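Local coordinates for hemolysin-related protein (Vibrio cholerae serotype O1, PDB 5V6C), which probably binds carbohydrate through this part of the longer protein, its beta-prism lectin domain, at residues A[66-71]-A[109-114]; A[18-23]-A[37-42]. All coordinates share one frame; numbering follows the deposited sequence.

Contact 1: A[66-71]-A[109-114]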
loop_
_atom_site.group_PDB
_atom_site.type_symbol
_atom_site.label_atom_id
_atom_site.label_comp_id
_atom_site.label_asym_id
_atom_site.label_seq_id
_atom_site.Cartn_x
_atom_site.Cartn_y
_atom_site.Cartn_z
ATOM N N GLN A 66 -4.902 10.070 -7.394
ATOM C CA GLN A 66 -6.210 9.932 -8.020
ATOM C C GLN A 66 -6.823 8.559 -7.755
ATOM O O GLN A 66 -7.972 8.466 -7.312
ATOM C CB GLN A 66 -6.092 10.187 -9.527
ATOM C CG GLN A 66 -7.392 10.041 -10.319
ATOM C CD GLN A 66 -8.490 10.984 -9.851
ATOM O OE1 GLN A 66 -8.231 11.977 -9.169
ATOM N NE2 GLN A 66 -9.728 10.672 -10.222
ATOM N N SER A 67 -6.072 7.490 -8.009
ATOM C CA SER A 67 -6.606 6.140 -7.888
ATOM C C SER A 67 -5.463 5.167 -7.641
ATOM O O SER A 67 -4.288 5.491 -7.833
ATOM C CB SER A 67 -7.390 5.741 -9.141
ATOM O OG SER A 67 -6.538 5.667 -10.271
ATOM N N VAL A 68 -5.829 3.957 -7.220
ATOM C CA VAL A 68 -4.862 2.904 -6.960
ATOM C C VAL A 68 -5.314 1.626 -7.655
ATOM O O VAL A 68 -6.511 1.372 -7.828
ATOM C CB VAL A 68 -4.658 2.666 -5.444
ATOM C CG1 VAL A 68 -3.969 3.866 -4.802
ATOM C CG2 VAL A 68 -5.980 2.392 -4.748
ATOM N N GLU A 69 -4.334 0.833 -8.079
ATOM C CA GLU A 69 -4.556 -0.486 -8.653
ATOM C C GLU A 69 -3.698 -1.459 -7.856
ATOM O O GLU A 69 -2.468 -1.416 -7.944
ATOM C CB GLU A 69 -4.195 -0.493 -10.137
ATOM C CG GLU A 69 -4.462 -1.789 -10.862
ATOM C CD GLU A 69 -4.138 -1.688 -12.343
ATOM O OE1 GLU A 69 -2.955 -1.830 -12.705
ATOM O OE2 GLU A 69 -5.063 -1.446 -13.142
ATOM N N VAL A 70 -4.341 -2.306 -7.056
ATOM C CA VAL A 70 -3.656 -3.158 -6.089
ATOM C C VAL A 70 -3.722 -4.595 -6.583
ATOM O O VAL A 70 -4.814 -5.150 -6.762
ATOM C CB VAL A 70 -4.273 -3.034 -4.688
ATOM C CG1 VAL A 70 -3.492 -3.870 -3.678
ATOM C CG2 VAL A 70 -4.336 -1.570 -4.247
ATOM N N THR A 71 -2.559 -5.202 -6.786
ATOM C CA THR A 71 -2.466 -6.599 -7.184
ATOM C C THR A 71 -2.067 -7.441 -5.981
ATOM O O THR A 71 -1.066 -7.156 -5.315
ATOM C CB THR A 71 -1.459 -6.782 -8.320
ATOM O OG1 THR A 71 -1.864 -5.994 -9.448
ATOM C CG2 THR A 71 -1.366 -8.249 -8.738
ATOM N N GLU A 109 -7.454 -4.930 -7.774
ATOM C CA GLU A 109 -8.454 -4.036 -7.205
ATOM C C GLU A 109 -8.187 -2.614 -7.672
ATOM O O GLU A 109 -7.067 -2.114 -7.529
ATOM C CB GLU A 109 -8.430 -4.074 -5.675
ATOM C CG GLU A 109 -8.777 -5.407 -5.063
ATOM C CD GLU A 109 -8.495 -5.438 -3.576
ATOM O OE1 GLU A 109 -7.305 -5.495 -3.197
ATOM O OE2 GLU A 109 -9.463 -5.392 -2.787
ATOM N N THR A 110 -9.219 -1.960 -8.201
ATOM C CA THR A 110 -9.142 -0.565 -8.614
ATOM C C THR A 110 -10.102 0.271 -7.782
ATOM O O THR A 110 -11.231 -0.149 -7.507
ATOM C CB THR A 110 -9.476 -0.402 -10.099
ATOM O OG1 THR A 110 -10.743 -1.012 -10.372
ATOM C CG2 THR A 110 -8.408 -1.048 -10.962
ATOM N N TYR A 111 -9.650 1.463 -7.397
ATOM C CA TYR A 111 -10.425 2.356 -6.551
ATOM C C TYR A 111 -9.973 3.787 -6.812
ATOM O O TYR A 111 -8.774 4.048 -6.926
ATOM C CB TYR A 111 -10.254 1.978 -5.075
ATOM C CG TYR A 111 -10.818 2.979 -4.095
ATOM C CD1 TYR A 111 -12.152 2.935 -3.718
ATOM C CD2 TYR A 111 -10.011 3.958 -3.535
ATOM C CE1 TYR A 111 -12.669 3.844 -2.820
ATOM C CE2 TYR A 111 -10.518 4.872 -2.637
ATOM C CZ TYR A 111 -11.850 4.811 -2.284
ATOM O OH TYR A 111 -12.362 5.716 -1.386
ATOM N N THR A 112 -10.940 4.700 -6.925
ATOM C CA THR A 112 -10.676 6.124 -7.110
ATOM C C THR A 112 -10.851 6.852 -5.782
ATOM O O THR A 112 -11.869 6.674 -5.106
ATOM C CB THR A 112 -11.620 6.731 -8.154
ATOM O OG1 THR A 112 -11.363 6.155 -9.440
ATOM C CG2 THR A 112 -11.432 8.242 -8.246
ATOM N N VAL A 113 -9.875 7.682 -5.424
ATOM C CA VAL A 113 -9.972 8.502 -4.217
ATOM C C VAL A 113 -11.083 9.524 -4.438
ATOM O O VAL A 113 -11.022 10.288 -5.411
ATOM C CB VAL A 113 -8.638 9.189 -3.887
ATOM C CG1 VAL A 113 -8.807 10.169 -2.725
ATOM C CG2 VAL A 113 -7.571 8.150 -3.546
ATOM N N PRO A 114 -12.103 9.587 -3.584
ATOM C CA PRO A 114 -13.222 10.497 -3.848
ATOM C C PRO A 114 -12.799 11.956 -3.773
ATOM O O PRO A 114 -11.794 12.317 -3.157
ATOM C CB PRO A 114 -14.238 10.159 -2.748
ATOM C CG PRO A 114 -13.808 8.840 -2.199
ATOM C CD PRO A 114 -12.323 8.799 -2.358
HETATM O O HOH W 1 -9.988 7.467 -11.486
HETATM O O HOH W 2 -5.786 -7.075 -4.894
#
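Residues 66-71 and 109-114 form an antiparallel strand pairing at the edge of a four-stranded sheet, with Ser67 opposite Thr112 and Val70 opposite Glu109. The short strand axes approach to 4.7 Å and run at 166°. Val68 and Tyr111 exchange two backbone bonds, Val68 N to Tyr111 O (3.0 Å) and Tyr111 N to Val68 O (3.2 Å), and Val70 and Glu109 make a second reciprocal pair. Val113 N extends the pairing past the strand end by donating to Gln66 O at 2.8 Å.

Side chains divide between two faces. On one, Glu69 and Thr110 lie side by side, with Thr110 CG2 4.0 Å from Glu69 CG. At the far end, Gln66 CG is anti to the backbone N (chi1 179°) and the chain bends at chi2, bringing NE2 alongside Thr112 CG2 (3.6 Å). On the other face Val68 CG2 sits at the edge of the Tyr111 ring, whose OH is hydrogen-bonded with Tyr138 OH. Val68 and Val70 are buried against Phe7, while Glu109 OE1 accepts from Gly8 N. Strand 65-75 also pairs with strand 80-89, where Gln66 and Ser67 both face Thr88 in a classic beta bulge. Strand order 3-2-1-4 is the Greek-key connectivity of a beta-prism lectin sheet.

Contact 2: A[18-23]-A[37-42]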
loop_
_atom_site.group_PDB
_atom_site.type_symbol
_atom_site.label_atom_id
_atom_site.label_comp_id
_atom_site.label_asym_id
_atom_site.label_seq_id
_atom_site.Cartn_x
_atom_site.Cartn_y
_atom_site.Cartn_z
ATOM N N VAL A 18 -0.678 7.831 11.255
ATOM C CA VAL A 18 -1.272 9.130 10.972
ATOM C C VAL A 18 -0.486 9.801 9.852
ATOM O O VAL A 18 0.752 9.823 9.870
ATOM C CB VAL A 18 -1.293 10.004 12.237
ATOM C CG1 VAL A 18 -1.948 11.348 11.951
ATOM C CG2 VAL A 18 -2.016 9.281 13.375
ATOM N N VAL A 19 -1.204 10.344 8.876
ATOM C CA VAL A 19 -0.588 11.075 7.777
ATOM C C VAL A 19 -0.162 12.450 8.273
ATOM O O VAL A 19 -0.914 13.128 8.986
ATOM C CB VAL A 19 -1.569 11.180 6.595
ATOM C CG1 VAL A 19 -0.922 11.889 5.423
ATOM C CG2 VAL A 19 -2.051 9.794 6.182
ATOM N N THR A 20 1.052 12.866 7.910
ATOM C CA THR A 20 1.577 14.145 8.366
ATOM C C THR A 20 1.097 15.271 7.455
ATOM O O THR A 20 0.348 15.064 6.497
ATOM C CB THR A 20 3.105 14.127 8.416
ATOM O OG1 THR A 20 3.641 14.115 7.084
ATOM C CG2 THR A 20 3.618 12.921 9.193
ATOM N N ALA A 21 1.539 16.493 7.767
ATOM C CA ALA A 21 1.206 17.648 6.941
ATOM C C ALA A 21 1.855 17.585 5.565
ATOM O O ALA A 21 1.443 18.326 4.668
ATOM C CB ALA A 21 1.624 18.938 7.647
ATOM N N ASP A 22 2.868 16.733 5.382
ATOM C CA ASP A 22 3.440 16.501 4.061
ATOM C C ASP A 22 2.556 15.627 3.175
ATOM O O ASP A 22 2.792 15.566 1.965
ATOM C CB ASP A 22 4.817 15.845 4.189
ATOM C CG ASP A 22 5.954 16.829 4.045
ATOM O OD1 ASP A 22 5.825 17.780 3.245
ATOM O OD2 ASP A 22 6.985 16.638 4.726
ATOM N N ASN A 23 1.566 14.935 3.746
ATOM C CA ASN A 23 0.630 14.106 2.979
ATOM C C ASN A 23 1.360 13.032 2.169
ATOM O O ASN A 23 1.109 12.845 0.978
ATOM C CB ASN A 23 -0.242 14.973 2.064
ATOM C CG ASN A 23 -1.219 15.840 2.832
ATOM O OD1 ASN A 23 -1.959 15.358 3.691
ATOM N ND2 ASN A 23 -1.223 17.131 2.526
ATOM N N GLY A 37 4.157 3.054 5.491
ATOM C CA GLY A 37 4.096 4.030 6.565
ATOM C C GLY A 37 3.801 5.440 6.091
ATOM O O GLY A 37 3.487 5.649 4.915
ATOM N N THR A 38 3.907 6.418 6.999
ATOM C CA THR A 38 3.740 7.827 6.668
ATOM C C THR A 38 4.983 8.664 6.954
ATOM O O THR A 38 4.990 9.859 6.639
ATOM C CB THR A 38 2.542 8.415 7.433
ATOM O OG1 THR A 38 2.773 8.310 8.842
ATOM C CG2 THR A 38 1.258 7.663 7.074
ATOM N N THR A 39 6.018 8.080 7.554
ATOM C CA THR A 39 7.344 8.673 7.644
ATOM C C THR A 39 8.367 7.593 7.322
ATOM O O THR A 39 8.039 6.406 7.237
ATOM C CB THR A 39 7.627 9.246 9.040
ATOM O OG1 THR A 39 7.742 8.167 9.974
ATOM C CG2 THR A 39 6.519 10.181 9.486
ATOM N N VAL A 40 9.631 7.999 7.161
ATOM C CA VAL A 40 10.681 7.012 6.938
ATOM C C VAL A 40 10.967 6.194 8.186
ATOM O O VAL A 40 11.720 5.218 8.111
ATOM C CB VAL A 40 11.995 7.663 6.446
ATOM C CG1 VAL A 40 11.749 8.472 5.178
ATOM C CG2 VAL A 40 12.631 8.530 7.537
ATOM N N ASN A 41 10.371 6.556 9.325
ATOM C CA ASN A 41 10.665 5.913 10.597
ATOM C C ASN A 41 9.528 5.065 11.145
ATOM O O ASN A 41 9.746 4.345 12.123
ATOM C CB ASN A 41 11.032 6.967 11.654
ATOM C CG ASN A 41 12.292 7.726 11.306
ATOM O OD1 ASN A 41 12.286 8.954 11.216
ATOM N ND2 ASN A 41 13.379 6.997 11.104
ATOM N N ASN A 42 8.327 5.124 10.563
ATOM C CA ASN A 42 7.173 4.450 11.151
ATOM C C ASN A 42 6.563 3.403 10.224
ATOM O O ASN A 42 5.406 3.014 10.416
ATOM C CB ASN A 42 6.115 5.475 11.575
ATOM C CG ASN A 42 5.404 6.129 10.397
ATOM O OD1 ASN A 42 5.542 5.710 9.249
ATOM N ND2 ASN A 42 4.623 7.163 10.690
HETATM O O HOH W 3 2.645 11.481 5.909
HETATM O O HOH W 4 5.810 12.558 6.280
#
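Thr38 carries this loop-to-loop contact by reaching across to the backbone of Val18, while Thr20 supplies the other main surface of residues 18-23. Thr38 OG1 donates to Val18 O at 2.7 Å, the one direct hydrogen bond between the segments. It approaches from above the carbonyl plane, 43° out of it, rather than on a lone pair. The same hydroxyl accepts from Asn42 ND2 at 2.9 Å, nearly in the plane of that amide, so it serves as donor in one bond and acceptor in the other. Its torsion (chi1 61°) sets OG1 between backbone N and carbonyl carbon and leaves CG2 anti to the carbonyl carbon, where the methyl meets Val19 CG2 at 4.0 Å, the two side chains crossing at about a right angle.

Asn42, from the same loop, positions Thr38: its OD1 takes Thr38 N on a lone pair and Thr39 N from above the carbonyl plane, which should limit rotation of the amide.

Thr20 meets the other loop through its methyl, CG2 being 4.0 Å from Thr39 CG2. Its polar atoms reach across through water: one water accepts from Thr20 N and donates to Thr38 O, each at 2.9 Å, and a second joins Thr20 OG1 to Thr38 O. Thr20 OG1 also accepts from Asp22 N, an ST turn at the head of the type I turn Thr20 to Asn23; Thr39 OG1 makes a matching ST turn with Asn41 N.

Val19 and Thr38 both touch Ile122 of strand 121-126. The contact therefore binds the loop leaving strand 13-18 to the loop leaving strand 33-37, over strand 121-126, the partner of strand 13-18 in its own sheet, with Asn42 O held by Arg17.

In the fold
From the N terminus, contact 2 comes first: residues 18-23 and 37-42 close a short loop that holds the hairpin of strands 24-29 and 33-37. It has ended before contact 1 opens at residue 66, whose return at 109-114 encloses strands 80-89 and 94-98. The two are therefore in series, neither nesting nor crossing. The centres of contact 1 and contact 2 are 20 Å apart. Their nearest atoms are about 11 Å apart, so they do not touch. Contact 1 acts within one sheet, adding its edge strand 106-112, whereas contact 2 bridges two others, the sheet of strand 13-18 and that of strand 33-37. All three four-stranded sheets of the prism are thus represented.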